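Local coordinates for protein probable LacI-family transcriptional regulator (PDB 3BIL) that probably binds cis-regulatory DNA as a LacI-family transcription factor, its modelled part having the periplasmic-binding-protein fold of the family's regulatory core, at residues Ala184-Gly188 with Ile215-Leu219; Asp293-Leu299 with Thr322-Ala326. The contacts are given in a common frame with arbitrary orientation. Residue numbers count along the deposited sequence, not the author numbering.

Contact 1 (Ala184-Gly188 with Ile215-Leu219); sequences ALPIG and IGEQL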
# COMPACT_ATOMS: atom_id res chain seq x y z
N ALA A 184 -1.89 -10.71 -29.63
CA ALA A 184 -2.74 -9.95 -28.75
C ALA A 184 -2.41 -8.49 -29.05
O ALA A 184 -2.03 -7.73 -28.17
CB ALA A 184 -2.45 -10.32 -27.30
N LEU A 185 -2.54 -8.13 -30.33
CA LEU A 185 -2.07 -6.85 -30.80
C LEU A 185 -3.26 -6.09 -31.31
O LEU A 185 -4.23 -6.73 -31.74
CB LEU A 185 -1.11 -7.05 -31.97
CG LEU A 185 0.21 -7.78 -31.83
CD1 LEU A 185 0.94 -7.70 -33.22
CD2 LEU A 185 1.11 -7.25 -30.65
N PRO A 186 -3.16 -4.73 -31.36
CA PRO A 186 -2.03 -3.88 -30.93
C PRO A 186 -1.93 -3.66 -29.44
O PRO A 186 -2.93 -3.77 -28.71
CB PRO A 186 -2.30 -2.51 -31.63
CG PRO A 186 -3.66 -2.54 -32.10
CD PRO A 186 -4.21 -3.95 -32.03
N ILE A 187 -0.74 -3.28 -29.01
CA ILE A 187 -0.47 -3.05 -27.63
C ILE A 187 -0.54 -1.55 -27.34
O ILE A 187 0.09 -0.74 -28.03
CB ILE A 187 0.93 -3.61 -27.24
CG1 ILE A 187 1.04 -5.09 -27.62
CG2 ILE A 187 1.24 -3.37 -25.71
CD1 ILE A 187 2.47 -5.65 -27.64
N GLY A 188 -1.32 -1.18 -26.32
CA GLY A 188 -1.30 0.15 -25.77
C GLY A 188 -0.39 0.16 -24.56
O GLY A 188 -0.76 -0.29 -23.49
N ILE A 215 6.96 -6.78 -34.49
CA ILE A 215 5.51 -6.51 -34.56
C ILE A 215 5.23 -5.08 -35.00
O ILE A 215 4.06 -4.69 -35.17
CB ILE A 215 4.74 -6.85 -33.23
CG1 ILE A 215 5.48 -6.28 -32.02
CG2 ILE A 215 4.57 -8.35 -33.15
CD1 ILE A 215 4.63 -6.09 -30.80
N GLY A 216 6.29 -4.29 -35.20
CA GLY A 216 6.08 -2.94 -35.65
C GLY A 216 5.69 -2.05 -34.49
O GLY A 216 5.45 -2.55 -33.37
N GLU A 217 5.64 -0.74 -34.77
CA GLU A 217 5.43 0.29 -33.77
C GLU A 217 4.05 0.15 -33.12
O GLU A 217 3.07 -0.14 -33.80
CB GLU A 217 5.64 1.68 -34.36
CG GLU A 217 7.12 1.99 -34.64
CD GLU A 217 7.34 3.20 -35.57
OE1 GLU A 217 8.14 4.11 -35.20
OE2 GLU A 217 6.71 3.24 -36.67
N GLN A 218 3.99 0.33 -31.81
CA GLN A 218 2.70 0.13 -31.11
C GLN A 218 2.18 1.44 -30.57
O GLN A 218 2.83 2.46 -30.76
CB GLN A 218 2.86 -0.92 -30.00
CG GLN A 218 3.36 -2.21 -30.52
CD GLN A 218 2.36 -2.92 -31.39
OE1 GLN A 218 1.19 -2.93 -31.08
NE2 GLN A 218 2.83 -3.55 -32.47
N LEU A 219 1.04 1.45 -29.90
CA LEU A 219 0.54 2.71 -29.30
C LEU A 219 1.20 3.01 -27.97
O LEU A 219 1.39 2.11 -27.20
CB LEU A 219 -0.94 2.62 -29.11
CG LEU A 219 -1.47 2.08 -30.42
CD1 LEU A 219 -2.91 1.72 -30.28
CD2 LEU A 219 -1.25 3.13 -31.50
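The side chain of Gln218 is the bump here, and the hollow it fills lies between the backbone of Leu185-Ile187 and the loop at Ile215-Gly216. Bent back by two m rotamers, the side chain brings its OE1 atom to 2.9 Å from Ile187 N, an almost straight hydrogen bond, so the side-chain carbonyl takes the backbone NH much as the carbonyl of a neighbouring strand would. Pro186, after a cis peptide bond, forms one wall of that hollow, with its CA 3.4 Å and its CB 3.6 Å from Gln218 OE1, while Gln218 NE2 turns back to donate to Gly216 O at 2.9 Å, so the amide braces its own loop as well. Beside this amide, Leu185 CD1 meets Ile215 CG2 at 3.7 Å and Ile187 CD1 reaches Ile215 CD1 at 3.9 Å, so that Ile215 touches both residues. Further along, parallel pairing takes over. Leu219 N gives a weak hydrogen bond to Ile187 O (3.0 Å), and Gly188 pairs with Leu219, their CA atoms 4.7 Å apart. This is where strands 187-190 and 219-221 start to run side by side, joined through helix 197-212 in a beta-alpha-beta crossover. Phe206 and Cys210 of that helix pack on Gln218, Val176 and Ala180 of helix 169-181 touch Ile215, and strand 244-247 flanks 187-190 across from 219-221.

Contact 2 (Asp293-Leu299 with Thr322-Ala326); sequences DQNVEQL and TIPTA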
# COMPACT_ATOMS: atom_id res chain seq x y z
N ASP A 293 7.60 -8.64 -12.48
CA ASP A 293 8.06 -8.53 -11.12
C ASP A 293 9.47 -7.94 -11.13
O ASP A 293 10.29 -8.27 -11.96
CB ASP A 293 7.99 -9.91 -10.43
CG ASP A 293 8.75 -9.98 -9.10
OD1 ASP A 293 9.11 -8.94 -8.52
OD2 ASP A 293 9.02 -11.08 -8.60
N GLN A 294 9.73 -7.05 -10.20
CA GLN A 294 11.01 -6.41 -10.11
C GLN A 294 11.83 -6.90 -8.97
O GLN A 294 12.95 -6.40 -8.76
CB GLN A 294 10.79 -4.95 -9.84
CG GLN A 294 10.75 -4.15 -11.05
CD GLN A 294 10.55 -2.76 -10.66
OE1 GLN A 294 11.52 -2.02 -10.48
NE2 GLN A 294 9.29 -2.41 -10.41
N ASN A 295 11.27 -7.80 -8.19
CA ASN A 295 11.99 -8.44 -7.12
C ASN A 295 12.50 -7.44 -6.07
O ASN A 295 13.71 -7.36 -5.83
CB ASN A 295 13.12 -9.29 -7.69
CG ASN A 295 13.31 -10.57 -6.92
OD1 ASN A 295 13.90 -10.57 -5.83
ND2 ASN A 295 12.74 -11.66 -7.45
N VAL A 296 11.57 -6.72 -5.45
CA VAL A 296 11.86 -5.66 -4.48
C VAL A 296 12.75 -6.13 -3.37
O VAL A 296 13.58 -5.35 -2.90
CB VAL A 296 10.60 -5.14 -3.75
CG1 VAL A 296 10.64 -3.65 -3.68
CG2 VAL A 296 9.36 -5.61 -4.43
N GLU A 297 12.55 -7.37 -2.94
CA GLU A 297 13.28 -7.95 -1.79
C GLU A 297 14.81 -7.97 -2.03
O GLU A 297 15.59 -7.57 -1.16
CB GLU A 297 12.73 -9.35 -1.44
CG GLU A 297 13.30 -9.97 -0.13
CD GLU A 297 12.42 -11.11 0.50
OE1 GLU A 297 12.87 -11.71 1.51
OE2 GLU A 297 11.30 -11.39 -0.00
N GLN A 298 15.20 -8.39 -3.23
CA GLN A 298 16.58 -8.49 -3.61
C GLN A 298 17.24 -7.12 -3.79
O GLN A 298 18.40 -6.96 -3.49
CB GLN A 298 16.65 -9.28 -4.90
CG GLN A 298 17.95 -9.99 -5.18
CD GLN A 298 17.87 -10.72 -6.50
OE1 GLN A 298 18.82 -10.71 -7.30
NE2 GLN A 298 16.71 -11.34 -6.77
N LEU A 299 16.48 -6.14 -4.29
CA LEU A 299 16.99 -4.79 -4.47
C LEU A 299 17.29 -4.13 -3.15
O LEU A 299 18.32 -3.47 -3.01
CB LEU A 299 15.99 -3.94 -5.23
CG LEU A 299 16.32 -4.02 -6.71
CD1 LEU A 299 15.06 -3.94 -7.58
CD2 LEU A 299 17.35 -2.94 -7.01
N THR A 322 22.63 -4.07 -11.03
CA THR A 322 21.26 -4.30 -11.47
C THR A 322 20.73 -5.70 -11.13
O THR A 322 21.43 -6.70 -11.24
CB THR A 322 21.02 -4.04 -13.01
OG1 THR A 322 21.83 -4.93 -13.80
CG2 THR A 322 21.26 -2.57 -13.39
N ILE A 323 19.48 -5.74 -10.73
CA ILE A 323 18.77 -6.97 -10.47
C ILE A 323 17.95 -7.12 -11.72
O ILE A 323 17.37 -6.15 -12.15
CB ILE A 323 17.81 -6.76 -9.31
CG1 ILE A 323 18.58 -6.28 -8.06
CG2 ILE A 323 16.98 -7.98 -9.06
CD1 ILE A 323 19.62 -7.23 -7.58
N PRO A 324 17.87 -8.34 -12.30
CA PRO A 324 17.01 -8.41 -13.48
C PRO A 324 15.54 -8.45 -13.05
O PRO A 324 15.21 -8.56 -11.85
CB PRO A 324 17.41 -9.74 -14.11
CG PRO A 324 17.66 -10.59 -12.94
CD PRO A 324 18.40 -9.67 -11.96
N THR A 325 14.67 -8.40 -14.06
CA THR A 325 13.26 -8.27 -13.88
C THR A 325 12.64 -9.53 -14.48
O THR A 325 13.26 -10.15 -15.35
CB THR A 325 12.84 -7.02 -14.61
OG1 THR A 325 12.05 -6.20 -13.75
CG2 THR A 325 12.11 -7.32 -15.90
N ALA A 326 11.46 -9.96 -14.00
CA ALA A 326 10.93 -11.23 -14.50
C ALA A 326 9.44 -11.19 -14.81
O ALA A 326 8.72 -10.42 -14.19
CB ALA A 326 11.27 -12.36 -13.51
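An Asx turn leads out of strand 291-293 into helix 296-308, with strand 322-328 paired beside strand 291-293. Asp293 OD1 accepts from Asn295 N at a very short 2.5 Å, turning the chain toward Asn295, the N-cap residue. Asn295 OD1 in turn takes a weak hydrogen bond from Gln298 NE2, 3.1 Å away. Across the gap, Asp293 and Ala326 form an antiparallel hydrogen-bonded pair: Asp293 N donates to Ala326 O at 2.7 Å and Ala326 N to Asp293 O at 2.9 Å. Thr325 OG1 adds a longer bond to Asp293 O, at 3.3 Å, so that one carbonyl serves two donors. In the periplasmic-binding-protein fold of LacI-type cores, the chain passes between the two subdomains in three crossover segments, and the adjacent placing of 291-293 and 322-328 in the middle of the sheet is consistent with two of them. Past the pairing the backbones diverge, and Ile323 fills the space that opens between strand and helix: its CG1 lies 3.5 Å from Leu299 CG, its CD1 3.6 Å from Gln298 OE1, and its CG2 4.3 Å from Asn295 CB. On its other edge, the strand pairs with 163-167 through Ile323. Gln294 starts away from strand 322-328, yet its CG passes 3.6 Å from Thr325 OG1; its amide finds Ser166 as a hydrogen-bond partner and, weakly, Asp277.

How the contacts relate
Contact 1 closes at Leu219 before contact 2 opens at Asp293, so the two follow one another along the chain without interleaving. Their centres are 26 Å apart and their nearest atoms about 15 Å, with no touch between them. What joins them is the sheet: strands 219-221, 187-190, 244-247, 272-276, 291-293 and 322-328 lie in that order across it. Contact 1 adds the outermost strand within this chain, in parallel; contact 2 lies near the middle of the whole sheet, 10 Å from the chain's centre against 21 Å for contact 1, and holds the only antiparallel neighbours of the sheet, probably where the chain crosses between the subdomains.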